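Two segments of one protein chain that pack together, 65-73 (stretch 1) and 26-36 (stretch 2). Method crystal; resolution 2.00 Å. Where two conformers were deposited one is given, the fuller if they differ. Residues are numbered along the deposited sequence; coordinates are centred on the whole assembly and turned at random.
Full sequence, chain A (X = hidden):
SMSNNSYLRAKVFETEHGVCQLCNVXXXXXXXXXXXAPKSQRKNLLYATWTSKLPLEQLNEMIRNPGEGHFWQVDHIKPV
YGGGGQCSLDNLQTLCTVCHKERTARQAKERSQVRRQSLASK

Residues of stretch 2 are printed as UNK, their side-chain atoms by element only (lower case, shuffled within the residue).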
# COMPACT_ATOMS: atom_id res chain seq x y z
N ASN A 65 -3.19 -16.74 1.21
CA ASN A 65 -1.77 -16.63 1.46
C ASN A 65 -1.31 -15.19 1.59
O ASN A 65 -0.84 -14.59 0.62
CB ASN A 65 -1.00 -17.32 0.34
CG ASN A 65 0.52 -17.26 0.55
OD1 ASN A 65 1.01 -17.28 1.69
ND2 ASN A 65 1.24 -17.22 -0.53
N PRO A 66 -1.51 -14.61 2.76
CA PRO A 66 -1.20 -13.20 2.86
C PRO A 66 0.32 -12.97 2.74
O PRO A 66 1.13 -13.81 3.18
CB PRO A 66 -1.71 -12.81 4.24
CG PRO A 66 -1.80 -14.08 5.00
CD PRO A 66 -2.10 -15.15 4.00
N GLY A 67 0.68 -11.91 2.05
CA GLY A 67 2.09 -11.37 2.04
C GLY A 67 2.16 -9.91 2.41
O GLY A 67 1.15 -9.21 2.36
N GLU A 68 3.35 -9.45 2.83
CA GLU A 68 3.53 -8.17 3.41
C GLU A 68 3.02 -7.07 2.45
O GLU A 68 2.44 -6.09 2.84
CB GLU A 68 5.06 -8.03 3.74
CG GLU A 68 5.57 -9.02 4.84
CD GLU A 68 6.07 -10.45 4.42
OE1 GLU A 68 5.70 -11.00 3.31
OE2 GLU A 68 6.75 -11.12 5.33
N GLY A 69 3.34 -7.23 1.16
CA GLY A 69 2.88 -6.33 0.13
C GLY A 69 1.37 -6.20 -0.06
O GLY A 69 0.92 -5.23 -0.65
N HIS A 70 0.58 -7.12 0.49
CA HIS A 70 -0.86 -6.95 0.51
C HIS A 70 -1.32 -5.91 1.50
O HIS A 70 -2.46 -5.44 1.42
CB HIS A 70 -1.59 -8.26 0.85
CG HIS A 70 -1.49 -9.29 -0.21
ND1 HIS A 70 -1.31 -10.62 0.09
CD2 HIS A 70 -1.63 -9.21 -1.56
CE1 HIS A 70 -1.34 -11.32 -1.03
NE2 HIS A 70 -1.57 -10.50 -2.04
N PHE A 71 -0.48 -5.64 2.49
CA PHE A 71 -0.86 -4.78 3.62
C PHE A 71 -0.25 -3.36 3.54
O PHE A 71 -0.90 -2.39 3.93
CB PHE A 71 -0.45 -5.49 4.92
CG PHE A 71 -1.23 -6.75 5.18
CD1 PHE A 71 -0.90 -7.93 4.54
CD2 PHE A 71 -2.41 -6.69 5.89
CE1 PHE A 71 -1.67 -9.08 4.72
CE2 PHE A 71 -3.19 -7.81 6.05
CZ PHE A 71 -2.81 -9.03 5.48
N TRP A 72 1.02 -3.25 3.13
CA TRP A 72 1.67 -1.94 2.99
C TRP A 72 2.63 -1.91 1.81
O TRP A 72 3.15 -2.94 1.38
CB TRP A 72 2.38 -1.47 4.29
CG TRP A 72 3.49 -2.30 4.76
CD1 TRP A 72 3.40 -3.37 5.59
CD2 TRP A 72 4.88 -2.13 4.47
NE1 TRP A 72 4.65 -3.91 5.82
CE2 TRP A 72 5.58 -3.15 5.17
CE3 TRP A 72 5.61 -1.20 3.74
CZ2 TRP A 72 6.96 -3.28 5.13
CZ3 TRP A 72 7.02 -1.35 3.66
CH2 TRP A 72 7.67 -2.37 4.40
N GLN A 73 2.87 -0.70 1.32
CA GLN A 73 3.70 -0.39 0.16
C GLN A 73 4.51 0.87 0.49
O GLN A 73 4.01 1.73 1.23
CB GLN A 73 2.81 -0.06 -1.05
CG GLN A 73 2.06 -1.24 -1.63
CD GLN A 73 3.01 -2.21 -2.31
OE1 GLN A 73 3.99 -1.78 -2.93
NE2 GLN A 73 2.87 -3.50 -2.02
N UNK A 26 -1.44 0.22 11.72
CA UNK A 26 -0.23 -0.60 11.79
C UNK A 26 -0.38 -1.82 10.88
O UNK A 26 -0.94 -2.85 11.28
c UNK A 26 0.12 -1.03 13.22
c UNK A 26 1.48 -1.70 13.27
o UNK A 26 1.96 -2.30 12.30
n UNK A 26 2.15 -1.51 14.36
N UNK A 27 0.00 -1.62 9.63
CA UNK A 27 -0.32 -2.58 8.60
C UNK A 27 0.51 -3.84 8.78
O UNK A 27 0.04 -4.95 8.51
c UNK A 27 -0.10 -1.96 7.24
N UNK A 28 1.73 -3.69 9.29
CA UNK A 28 2.56 -4.84 9.55
C UNK A 28 2.01 -5.75 10.65
O UNK A 28 2.11 -6.97 10.57
c UNK A 28 3.98 -4.44 9.88
c UNK A 28 4.92 -5.61 10.22
o UNK A 28 5.05 -6.00 7.81
n UNK A 28 5.99 -7.51 9.20
c UNK A 28 5.33 -6.40 8.98
N UNK A 29 1.45 -5.16 11.69
CA UNK A 29 0.86 -5.93 12.79
C UNK A 29 -0.34 -6.75 12.29
O UNK A 29 -0.49 -7.91 12.64
o UNK A 29 -0.52 -4.69 17.10
c UNK A 29 0.39 -4.98 13.87
c UNK A 29 -0.62 -5.56 14.86
c UNK A 29 -1.02 -4.54 15.95
o UNK A 29 -1.79 -3.58 15.65
N UNK A 30 -1.16 -6.14 11.43
CA UNK A 30 -2.26 -6.92 10.80
C UNK A 30 -1.75 -8.08 9.90
O UNK A 30 -2.30 -9.19 9.91
c UNK A 30 -5.25 -5.75 8.57
c UNK A 30 -5.35 -7.09 10.73
c UNK A 30 -4.49 -6.68 9.51
c UNK A 30 -3.18 -5.99 9.99
N UNK A 31 -0.75 -7.81 9.09
CA UNK A 31 -0.09 -8.86 8.28
C UNK A 31 0.29 -10.06 9.16
O UNK A 31 -0.01 -11.21 8.82
c UNK A 31 3.54 -11.71 6.29
c UNK A 31 2.08 -9.44 7.06
c UNK A 31 1.20 -8.33 7.58
c UNK A 31 2.34 -11.44 5.68
c UNK A 31 3.30 -9.73 7.67
c UNK A 31 1.62 -10.31 6.05
c UNK A 31 4.03 -10.85 7.29
N UNK A 32 0.97 -9.80 10.27
CA UNK A 32 1.46 -10.91 11.10
C UNK A 32 0.30 -11.69 11.69
O UNK A 32 0.36 -12.91 11.78
c UNK A 32 2.36 -10.43 12.22
c UNK A 32 4.60 -10.82 11.27
c UNK A 32 4.26 -9.00 12.96
c UNK A 32 3.65 -9.76 11.79
N UNK A 33 -0.73 -10.98 12.12
CA UNK A 33 -1.92 -11.62 12.68
C UNK A 33 -2.62 -12.51 11.64
O UNK A 33 -2.95 -13.69 11.92
n UNK A 33 -5.70 -11.73 15.50
c UNK A 33 -6.26 -12.93 15.59
c UNK A 33 -2.85 -10.54 13.23
n UNK A 33 -5.56 -14.02 15.36
c UNK A 33 -4.22 -11.06 13.68
n UNK A 33 -7.53 -13.02 15.92
c UNK A 33 -4.30 -11.49 15.13
N UNK A 34 -2.75 -12.01 10.41
CA UNK A 34 -3.34 -12.78 9.34
C UNK A 34 -2.51 -13.98 8.95
O UNK A 34 -3.02 -15.08 8.76
c UNK A 34 -6.20 -12.22 7.62
c UNK A 34 -5.15 -11.48 8.44
c UNK A 34 -3.71 -11.88 8.13
c UNK A 34 -5.41 -10.02 8.50
N UNK A 35 -1.21 -13.78 8.82
CA UNK A 35 -0.32 -14.84 8.42
C UNK A 35 -0.50 -16.03 9.35
O UNK A 35 -0.51 -17.18 8.91
c UNK A 35 1.13 -14.37 8.45
n UNK A 35 3.81 -15.01 9.66
c UNK A 35 4.80 -14.36 10.29
n UNK A 35 5.77 -13.77 9.63
c UNK A 35 3.57 -14.95 8.23
n UNK A 35 4.89 -14.43 11.59
c UNK A 35 2.13 -15.40 7.95
N UNK A 36 -0.58 -15.75 10.64
CA UNK A 36 -0.52 -16.80 11.60
C UNK A 36 -1.88 -17.30 12.05
O UNK A 36 -1.96 -18.25 12.81
c UNK A 36 0.31 -16.34 12.78
o UNK A 36 2.31 -16.79 11.47
o UNK A 36 2.46 -15.51 13.24
c UNK A 36 1.79 -16.19 12.45
O HOH W 1 6.31 -13.62 6.75

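Position 26 has two side-chain carbons, the second carrying one oxygen and one nitrogen. It touches nothing on stretch 1. The oxygen accepts from the backbone N of position 29 at 3.0 Å and caps the helix. This is Asn26.

Position 27 has a single side-chain carbon, CB. It lies 3.4 Å from Phe71 O and 3.9 Å from Trp72 CB. This is Ala27, and its backbone comes close to stretch 1, with its CA 5.5 Å from Phe71 CA.

Position 28 has three carbons in line, the last carrying one oxygen and one nitrogen. The oxygen sits at the edge of the Trp72 ring, 2.9 Å from Trp72 NE1. An acceptor facing an indole N-H fits a carboxamide oxygen. This is Gln28, and the acceptor is OE1.

Position 29 has three carbons, the third carrying two oxygens, and points into no contact with stretch 1. This is Glu29.

Position 30 has four carbons, forked at the second. One terminal methyl lies 3.9 Å from Phe71 CE2, at the edge of that ring. This is Leu30; the methyl is CD2.

Position 31 has one carbon and then a ring of six carbons, with no oxygen on it. Its CB is 3.7 Å from Phe71 CD1, and its CA stands 3.7 Å from the centroid of the Phe71 ring, almost on the ring normal. Glu68 CG lies over a face of the hidden ring, 3.7 Å from its centroid. This is Phe31.

Position 32 has four carbons, forked at the second, and makes no contact. This is Leu32.

Position 33 has three carbons, a nitrogen, then a carbon with two more nitrogens. It is exposed and free of stretch 1. This is Arg33.

Position 34 has four carbons, forked at the second. One methyl is 4.0 Å from Phe71 CE2, and CB is 4.3 Å from Pro66 CG. This is Leu34; the methyl is CD1.

Position 35 repeats the guanidinium pattern of Arg33. Its CA is 3.8 Å from Pro66 CG. This is Arg35. A water bridges its NH1 to Glu68 OE2, at 2.9 Å from each.

Position 36 has two carbons, the second with two oxygens, and does not touch stretch 1. This is Asp36; its OD1 forms a salt bridge with Arg35 NE at 2.9 Å.

The contact is mainly apolar. Phe71 lies against the helix, and the edge of Phe31 turns toward its face. Pro66 packs near the later turns. One direct hydrogen bond, Trp72 NE1 to Gln28 OE1, adds direction.

Stretch 2 26-36: NAQELFLRLRD
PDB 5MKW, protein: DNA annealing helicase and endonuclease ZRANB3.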